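Local structure of putative HTH-type transcriptional regulator ybaQ (Escherichia coli, 2EBY) at residues F57-A60 / K61-T65; A99-L102 / A103-E106; L15-E18 / Y19-L23. The protein probably binds DNA as a transcriptional regulator of the VapA/VapI family, and forms a dimer in the crystal. All coordinates share one frame; numbering follows the deposited sequence.

Contact 1 of 3, residues F57-A60 / K61-T65; sequences FRLA and KVFDT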
loop_
_atom_site.group_PDB
_atom_site.type_symbol
_atom_site.label_atom_id
_atom_site.label_comp_id
_atom_site.label_asym_id
_atom_site.label_seq_id
_atom_site.Cartn_x
_atom_site.Cartn_y
_atom_site.Cartn_z
ATOM N N PHE A 57 -3.895 -7.420 -9.711
ATOM C CA PHE A 57 -5.040 -7.736 -10.573
ATOM C C PHE A 57 -4.646 -8.782 -11.622
ATOM O O PHE A 57 -5.418 -9.690 -11.923
ATOM C CB PHE A 57 -5.534 -6.494 -11.317
ATOM C CG PHE A 57 -6.574 -5.690 -10.575
ATOM C CD1 PHE A 57 -6.255 -5.002 -9.409
ATOM C CD2 PHE A 57 -7.873 -5.591 -11.079
ATOM C CE1 PHE A 57 -7.207 -4.223 -8.757
ATOM C CE2 PHE A 57 -8.835 -4.817 -10.438
ATOM C CZ PHE A 57 -8.505 -4.129 -9.272
ATOM N N ARG A 58 -3.449 -8.637 -12.188
ATOM C CA ARG A 58 -2.977 -9.567 -13.217
ATOM C C ARG A 58 -2.778 -10.965 -12.638
ATOM O O ARG A 58 -3.179 -11.959 -13.239
ATOM C CB ARG A 58 -1.665 -9.069 -13.828
ATOM C CG ARG A 58 -1.781 -7.797 -14.659
ATOM C CD ARG A 58 -0.392 -7.293 -14.999
ATOM N NE ARG A 58 -0.403 -6.012 -15.688
ATOM C CZ ARG A 58 -0.700 -5.854 -16.973
ATOM N NH1 ARG A 58 -1.012 -6.907 -17.714
ATOM N NH2 ARG A 58 -0.681 -4.646 -17.516
ATOM N N LEU A 59 -2.162 -11.028 -11.463
ATOM C CA LEU A 59 -1.923 -12.294 -10.799
ATOM C C LEU A 59 -3.251 -12.954 -10.414
ATOM O O LEU A 59 -3.422 -14.163 -10.574
ATOM C CB LEU A 59 -1.055 -12.065 -9.562
ATOM C CG LEU A 59 0.387 -11.638 -9.844
ATOM C CD1 LEU A 59 1.065 -11.206 -8.547
ATOM C CD2 LEU A 59 1.139 -12.800 -10.497
ATOM N N ALA A 60 -4.185 -12.154 -9.911
ATOM C CA ALA A 60 -5.496 -12.658 -9.525
ATOM C C ALA A 60 -6.134 -13.358 -10.720
ATOM O O ALA A 60 -6.689 -14.452 -10.594
ATOM C CB ALA A 60 -6.387 -11.516 -9.074
ATOM N N LYS A 61 -6.040 -12.716 -11.880
ATOM C CA LYS A 61 -6.616 -13.253 -13.108
ATOM C C LYS A 61 -5.932 -14.549 -13.563
ATOM O O LYS A 61 -6.602 -15.544 -13.838
ATOM C CB LYS A 61 -6.555 -12.186 -14.211
ATOM C CG LYS A 61 -7.018 -12.637 -15.591
ATOM C CD LYS A 61 -8.500 -12.956 -15.635
ATOM C CE LYS A 61 -8.928 -13.415 -17.031
ATOM N NZ LYS A 61 -8.756 -12.363 -18.078
ATOM N N VAL A 62 -4.602 -14.542 -13.615
ATOM C CA VAL A 62 -3.839 -15.712 -14.041
ATOM C C VAL A 62 -3.981 -16.923 -13.119
ATOM O O VAL A 62 -4.070 -18.061 -13.585
ATOM C CB VAL A 62 -2.318 -15.372 -14.186
ATOM C CG1 VAL A 62 -1.505 -16.638 -14.377
ATOM C CG2 VAL A 62 -2.098 -14.436 -15.373
ATOM N N PHE A 63 -4.014 -16.694 -11.814
ATOM C CA PHE A 63 -4.108 -17.818 -10.892
ATOM C C PHE A 63 -5.475 -18.029 -10.256
ATOM O O PHE A 63 -5.627 -18.867 -9.374
ATOM C CB PHE A 63 -3.036 -17.688 -9.807
ATOM C CG PHE A 63 -1.635 -17.788 -10.332
ATOM C CD1 PHE A 63 -1.161 -18.981 -10.864
ATOM C CD2 PHE A 63 -0.788 -16.684 -10.306
ATOM C CE1 PHE A 63 0.140 -19.074 -11.364
ATOM C CE2 PHE A 63 0.516 -16.768 -10.805
ATOM C CZ PHE A 63 0.977 -17.964 -11.334
ATOM N N ASP A 64 -6.462 -17.269 -10.706
ATOM C CA ASP A 64 -7.817 -17.387 -10.191
ATOM C C ASP A 64 -7.902 -17.218 -8.677
ATOM O O ASP A 64 -8.381 -18.100 -7.966
ATOM C CB ASP A 64 -8.406 -18.733 -10.614
ATOM C CG ASP A 64 -9.901 -18.828 -10.356
ATOM O OD1 ASP A 64 -10.617 -17.827 -10.572
ATOM O OD2 ASP A 64 -10.358 -19.917 -9.950
ATOM N N THR A 65 -7.422 -16.080 -8.191
ATOM C CA THR A 65 -7.461 -15.770 -6.767
ATOM C C THR A 65 -8.109 -14.403 -6.650
ATOM O O THR A 65 -8.589 -13.851 -7.640
ATOM C CB THR A 65 -6.053 -15.654 -6.151
ATOM O OG1 THR A 65 -5.414 -14.471 -6.646
ATOM C CG2 THR A 65 -5.218 -16.869 -6.503
#

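Contact 2 of 3, residues A99-L102 / A103-E106; sequences AEYL and ARRE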
loop_
_atom_site.group_PDB
_atom_site.type_symbol
_atom_site.label_atom_id
_atom_site.label_comp_id
_atom_site.label_asym_id
_atom_site.label_seq_id
_atom_site.Cartn_x
_atom_site.Cartn_y
_atom_site.Cartn_z
ATOM N N ALA A 99 -3.839 14.775 21.259
ATOM C CA ALA A 99 -4.516 14.998 22.534
ATOM C C ALA A 99 -3.588 15.766 23.469
ATOM O O ALA A 99 -4.007 16.701 24.156
ATOM C CB ALA A 99 -4.894 13.671 23.165
ATOM N N GLU A 100 -2.327 15.347 23.495
ATOM C CA GLU A 100 -1.314 15.984 24.317
ATOM C C GLU A 100 -1.055 17.386 23.798
ATOM O O GLU A 100 -1.113 18.361 24.556
ATOM C CB GLU A 100 -0.021 15.177 24.274
ATOM C CG GLU A 100 -0.068 13.897 25.077
ATOM C CD GLU A 100 1.123 13.011 24.804
ATOM O OE1 GLU A 100 1.444 12.162 25.660
ATOM O OE2 GLU A 100 1.734 13.160 23.725
ATOM N N TYR A 101 -0.779 17.483 22.501
ATOM C CA TYR A 101 -0.503 18.771 21.879
ATOM C C TYR A 101 -1.595 19.804 22.133
ATOM O O TYR A 101 -1.309 20.934 22.522
ATOM C CB TYR A 101 -0.317 18.623 20.368
ATOM C CG TYR A 101 -0.094 19.952 19.683
ATOM C CD1 TYR A 101 1.100 20.652 19.859
ATOM C CD2 TYR A 101 -1.101 20.546 18.926
ATOM C CE1 TYR A 101 1.287 21.913 19.293
ATOM C CE2 TYR A 101 -0.928 21.800 18.357
ATOM C CZ TYR A 101 0.266 22.482 18.550
ATOM O OH TYR A 101 0.442 23.734 18.006
ATOM N N LEU A 102 -2.846 19.428 21.893
ATOM C CA LEU A 102 -3.943 20.362 22.102
ATOM C C LEU A 102 -4.014 20.815 23.555
ATOM O O LEU A 102 -4.351 21.961 23.830
ATOM C CB LEU A 102 -5.275 19.734 21.688
ATOM C CG LEU A 102 -5.456 19.528 20.186
ATOM C CD1 LEU A 102 -6.848 18.985 19.925
ATOM C CD2 LEU A 102 -5.249 20.843 19.447
ATOM N N ALA A 103 -3.698 19.921 24.484
ATOM C CA ALA A 103 -3.725 20.284 25.893
ATOM C C ALA A 103 -2.688 21.380 26.099
ATOM O O ALA A 103 -2.993 22.445 26.633
ATOM C CB ALA A 103 -3.395 19.085 26.753
ATOM N N ARG A 104 -1.460 21.113 25.662
ATOM C CA ARG A 104 -0.382 22.084 25.790
ATOM C C ARG A 104 -0.715 23.409 25.114
ATOM O O ARG A 104 -0.490 24.476 25.686
ATOM C CB ARG A 104 0.916 21.514 25.215
ATOM C CG ARG A 104 1.840 20.917 26.268
ATOM C CD ARG A 104 2.979 20.071 25.686
ATOM N NE ARG A 104 3.770 20.750 24.665
ATOM C CZ ARG A 104 3.437 20.806 23.379
ATOM N NH1 ARG A 104 2.323 20.221 22.957
ATOM N NH2 ARG A 104 4.219 21.436 22.512
ATOM N N ARG A 105 -1.262 23.343 23.904
ATOM C CA ARG A 105 -1.614 24.551 23.163
ATOM C C ARG A 105 -2.602 25.453 23.899
ATOM O O ARG A 105 -2.472 26.677 23.867
ATOM C CB ARG A 105 -2.186 24.194 21.781
ATOM C CG ARG A 105 -2.494 25.420 20.924
ATOM C CD ARG A 105 -2.888 25.067 19.497
ATOM N NE ARG A 105 -4.235 24.515 19.394
ATOM C CZ ARG A 105 -4.827 24.229 18.239
ATOM N NH1 ARG A 105 -4.185 24.444 17.096
ATOM N NH2 ARG A 105 -6.059 23.741 18.221
ATOM N N GLU A 106 -3.587 24.852 24.557
ATOM C CA GLU A 106 -4.586 25.632 25.277
ATOM C C GLU A 106 -4.001 26.371 26.470
ATOM O O GLU A 106 -4.526 27.399 26.880
ATOM C CB GLU A 106 -5.742 24.740 25.739
ATOM C CG GLU A 106 -6.262 23.825 24.651
ATOM C CD GLU A 106 -7.749 23.580 24.743
ATOM O OE1 GLU A 106 -8.253 23.398 25.874
ATOM O OE2 GLU A 106 -8.410 23.561 23.680
#

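Contact 3 of 3, residues L15-E18 / Y19-L23; sequences LLYE and YLEPL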
loop_
_atom_site.group_PDB
_atom_site.type_symbol
_atom_site.label_atom_id
_atom_site.label_comp_id
_atom_site.label_asym_id
_atom_site.label_seq_id
_atom_site.Cartn_x
_atom_site.Cartn_y
_atom_site.Cartn_z
ATOM N N LEU A 15 4.730 -16.857 -4.902
ATOM C CA LEU A 15 4.626 -17.066 -6.336
ATOM C C LEU A 15 5.592 -18.151 -6.812
ATOM O O LEU A 15 5.203 -19.079 -7.521
ATOM C CB LEU A 15 4.907 -15.751 -7.068
ATOM C CG LEU A 15 4.902 -15.792 -8.595
ATOM C CD1 LEU A 15 3.534 -16.227 -9.085
ATOM C CD2 LEU A 15 5.269 -14.416 -9.153
ATOM N N LEU A 16 6.850 -18.037 -6.402
ATOM C CA LEU A 16 7.877 -18.994 -6.793
ATOM C C LEU A 16 7.728 -20.383 -6.164
ATOM O O LEU A 16 7.649 -21.383 -6.874
ATOM C CB LEU A 16 9.263 -18.437 -6.456
ATOM C CG LEU A 16 10.484 -19.253 -6.906
ATOM C CD1 LEU A 16 10.489 -19.376 -8.430
ATOM C CD2 LEU A 16 11.767 -18.582 -6.428
ATOM N N TYR A 17 7.681 -20.442 -4.837
ATOM C CA TYR A 17 7.586 -21.722 -4.142
ATOM C C TYR A 17 6.216 -22.389 -4.065
ATOM O O TYR A 17 6.134 -23.583 -3.799
ATOM C CB TYR A 17 8.176 -21.597 -2.732
ATOM C CG TYR A 17 9.629 -21.167 -2.726
ATOM C CD1 TYR A 17 10.567 -21.814 -3.531
ATOM C CD2 TYR A 17 10.061 -20.097 -1.944
ATOM C CE1 TYR A 17 11.902 -21.411 -3.554
ATOM C CE2 TYR A 17 11.399 -19.686 -1.956
ATOM C CZ TYR A 17 12.309 -20.345 -2.771
ATOM O OH TYR A 17 13.626 -19.937 -2.806
ATOM N N GLU A 18 5.141 -21.645 -4.307
ATOM C CA GLU A 18 3.809 -22.241 -4.243
ATOM C C GLU A 18 3.014 -22.262 -5.545
ATOM O O GLU A 18 1.925 -22.834 -5.599
ATOM C CB GLU A 18 2.971 -21.563 -3.160
ATOM C CG GLU A 18 3.275 -22.048 -1.752
ATOM C CD GLU A 18 2.295 -21.510 -0.728
ATOM O OE1 GLU A 18 1.069 -21.561 -0.983
ATOM O OE2 GLU A 18 2.748 -21.045 0.337
ATOM N N TYR A 19 3.539 -21.642 -6.594
ATOM C CA TYR A 19 2.835 -21.640 -7.867
ATOM C C TYR A 19 3.719 -22.037 -9.046
ATOM O O TYR A 19 3.390 -22.964 -9.787
ATOM C CB TYR A 19 2.201 -20.267 -8.142
ATOM C CG TYR A 19 0.896 -20.020 -7.407
ATOM C CD1 TYR A 19 0.867 -19.301 -6.215
ATOM C CD2 TYR A 19 -0.310 -20.532 -7.895
ATOM C CE1 TYR A 19 -0.326 -19.101 -5.523
ATOM C CE2 TYR A 19 -1.507 -20.340 -7.211
ATOM C CZ TYR A 19 -1.510 -19.626 -6.026
ATOM O OH TYR A 19 -2.687 -19.464 -5.330
ATOM N N LEU A 20 4.844 -21.350 -9.215
ATOM C CA LEU A 20 5.735 -21.632 -10.328
ATOM C C LEU A 20 6.409 -23.000 -10.281
ATOM O O LEU A 20 6.435 -23.716 -11.284
ATOM C CB LEU A 20 6.803 -20.541 -10.440
ATOM C CG LEU A 20 6.315 -19.113 -10.707
ATOM C CD1 LEU A 20 7.517 -18.248 -11.024
ATOM C CD2 LEU A 20 5.314 -19.078 -11.866
ATOM N N GLU A 21 6.951 -23.370 -9.127
ATOM C CA GLU A 21 7.632 -24.651 -9.012
ATOM C C GLU A 21 6.733 -25.876 -8.924
ATOM O O GLU A 21 7.086 -26.934 -9.433
ATOM C CB GLU A 21 8.622 -24.628 -7.845
ATOM C CG GLU A 21 9.891 -23.840 -8.187
ATOM C CD GLU A 21 10.891 -23.772 -7.051
ATOM O OE1 GLU A 21 10.552 -24.200 -5.928
ATOM O OE2 GLU A 21 12.017 -23.278 -7.284
ATOM N N PRO A 22 5.562 -25.766 -8.278
ATOM C CA PRO A 22 4.756 -26.989 -8.247
ATOM C C PRO A 22 4.086 -27.264 -9.590
ATOM O O PRO A 22 3.763 -28.406 -9.912
ATOM C CB PRO A 22 3.753 -26.716 -7.128
ATOM C CG PRO A 22 3.596 -25.219 -7.171
ATOM C CD PRO A 22 5.017 -24.746 -7.365
ATOM N N LEU A 23 3.886 -26.210 -10.372
ATOM C CA LEU A 23 3.254 -26.339 -11.676
ATOM C C LEU A 23 4.279 -26.247 -12.795
ATOM O O LEU A 23 3.916 -26.199 -13.972
ATOM C CB LEU A 23 2.203 -25.257 -11.848
#

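Contact 1 of 3, residues F57-A60 / K61-T65
Ala60 and Thr65 meet where helix 53-63 gives way to the following turn. The carbonyl of Ala60 accepts the amide of Thr65, N to O 3.0 Å, in the carbonyl plane and on a lone pair of the oxygen, with a C=O...N angle of 132°. The Thr65 hydroxyl also drops onto the alanine, OG1 lying 3.4 Å from Ala60 CA, while OG1 itself makes a weak hydrogen bond to Trp70 NE1. The preceding bonds are ordinary helical ones: Phe63 N reaches Leu59 O at 2.9 Å and Val62 N reaches Arg58 O at 3.0 Å. The switch from four-residue to five-residue spacing, with positive phi at Asp64, recalls the Schellman way of ending a helix, here inside the helix-turn-helix domain of the Cro/C1 type. Leu59 and Phe63 lie side by side, and leucine CD2 rests against ring atom CE2 at 4.0 Å; both are buried, Leu59 packing on Leu34 and Phe63 on Leu30 of helix 27-34. Val62 CG1 sits 3.9 Å above the centre of one face of the Phe63 ring. Lys61 leaves the helix differently: CB packs on Arg58 O at 3.5 Å, CG is anti to the backbone N (chi1 175°), and bends further along take NZ to the carbonyls of Leu92 and Ile95 of the second subunit.

Contact 2 of 3, residues A99-L102 / A103-E106
The carbonyl oxygen of Tyr101 receives the amide of Arg105 at 2.8 Å, N to O, in a nearly straight bond (N-H...O 164°). Arg104 N binds Glu100 O in the same helical way at 3.0 Å, and on this frame the two arginines treat the tyrosine differently. Arg104 runs at about a right angle to the Tyr101 side chain. Its NH1 comes 3.4 Å from ring atom CD1, with the guanidinium and ring planes 47° apart, and the guanidinium edge also meets Tyr101 CA. Glu96 forms a salt bridge with the same NH1, which probably helps hold the group there. Arg105 passes the far end of the ring, its CD 3.9 Å from Tyr101 OH. CG anti to the backbone N (chi1 -176°) and a bend at chi3 carry its chain alongside Leu102, whose CD2 covers one guanidinium face, 3.6 Å from Arg105 CZ. The polar ends then leave the helix for the second subunit: Tyr101 OH bonds to its Glu29, and Arg105 NH1 is gripped by its Glu29 carboxylate and the carbonyl of its Asp24, while Leu102 packs on its Leu23. The arrangement is that of a C-terminal helix at the protein surface whose side chains, lined up along one flank, dock onto the helix-turn-helix domain of a partner subunit.

Contact 3 of 3, residues L15-E18 / Y19-L23
Leu15 and Leu20 mesh where helix 11-20, the first of the helix-turn-helix domain, widens into a pi-type turn. Leu15 O takes the amide of Leu20 at 2.9 Å and, weakly, that of Tyr19; this turn is wider than an alpha turn, and Leu20 packs against both Leu15 and Leu16. Its CG nestles against Leu15 CG at 4.2 Å, and its CD1 meets Leu16 CD1, the two side chains crossing at about a right angle. Ile45 of helix 38-45 touches all three leucines. One face of the Tyr19 ring lies over Glu18 O, 3.5 Å from Tyr19 CG, and its edge meets Leu15 CA before the ring packs on Phe63 and Thr65. Replacing this ring with an alanine methyl is likely to leave Phe63 and Thr65 without the surface they pack on. Pro22 packs against the Glu18 carbonyl, its CG 3.3 Å from that same Glu18 O. On the outer side Leu16 CD2 sits 4.0 Å above one face of the Tyr17 ring. With CG anti to its carbonyl carbon (chi1 -76°), Glu21 runs alongside that tyrosine and brings OE1 into the ring plane, 3.4 Å from Tyr17 CD1.

In the fold
Along the chain, contact 3 comes first on helix 11-20, contact 1 follows on helix 53-63, and contact 2 closes the series on helix 98-107. Contacts 1 and 3 lie with their centres about 14 Å apart in the same helix-turn-helix domain, and touch directly: Phe63 CE2 packs on Leu15 CD1 at 3.5 Å. Together they bring the first helix and helix 53-63 against helix 27-34, part of the predicted DNA-binding motif. Contact 2 stands apart, its centre about 49 Å from that of contact 1 and on the opposite side of the chain's centre. Contacts 1 and 2 both touch the second subunit, consistent with a dimer in which extended C-terminal portions are exchanged.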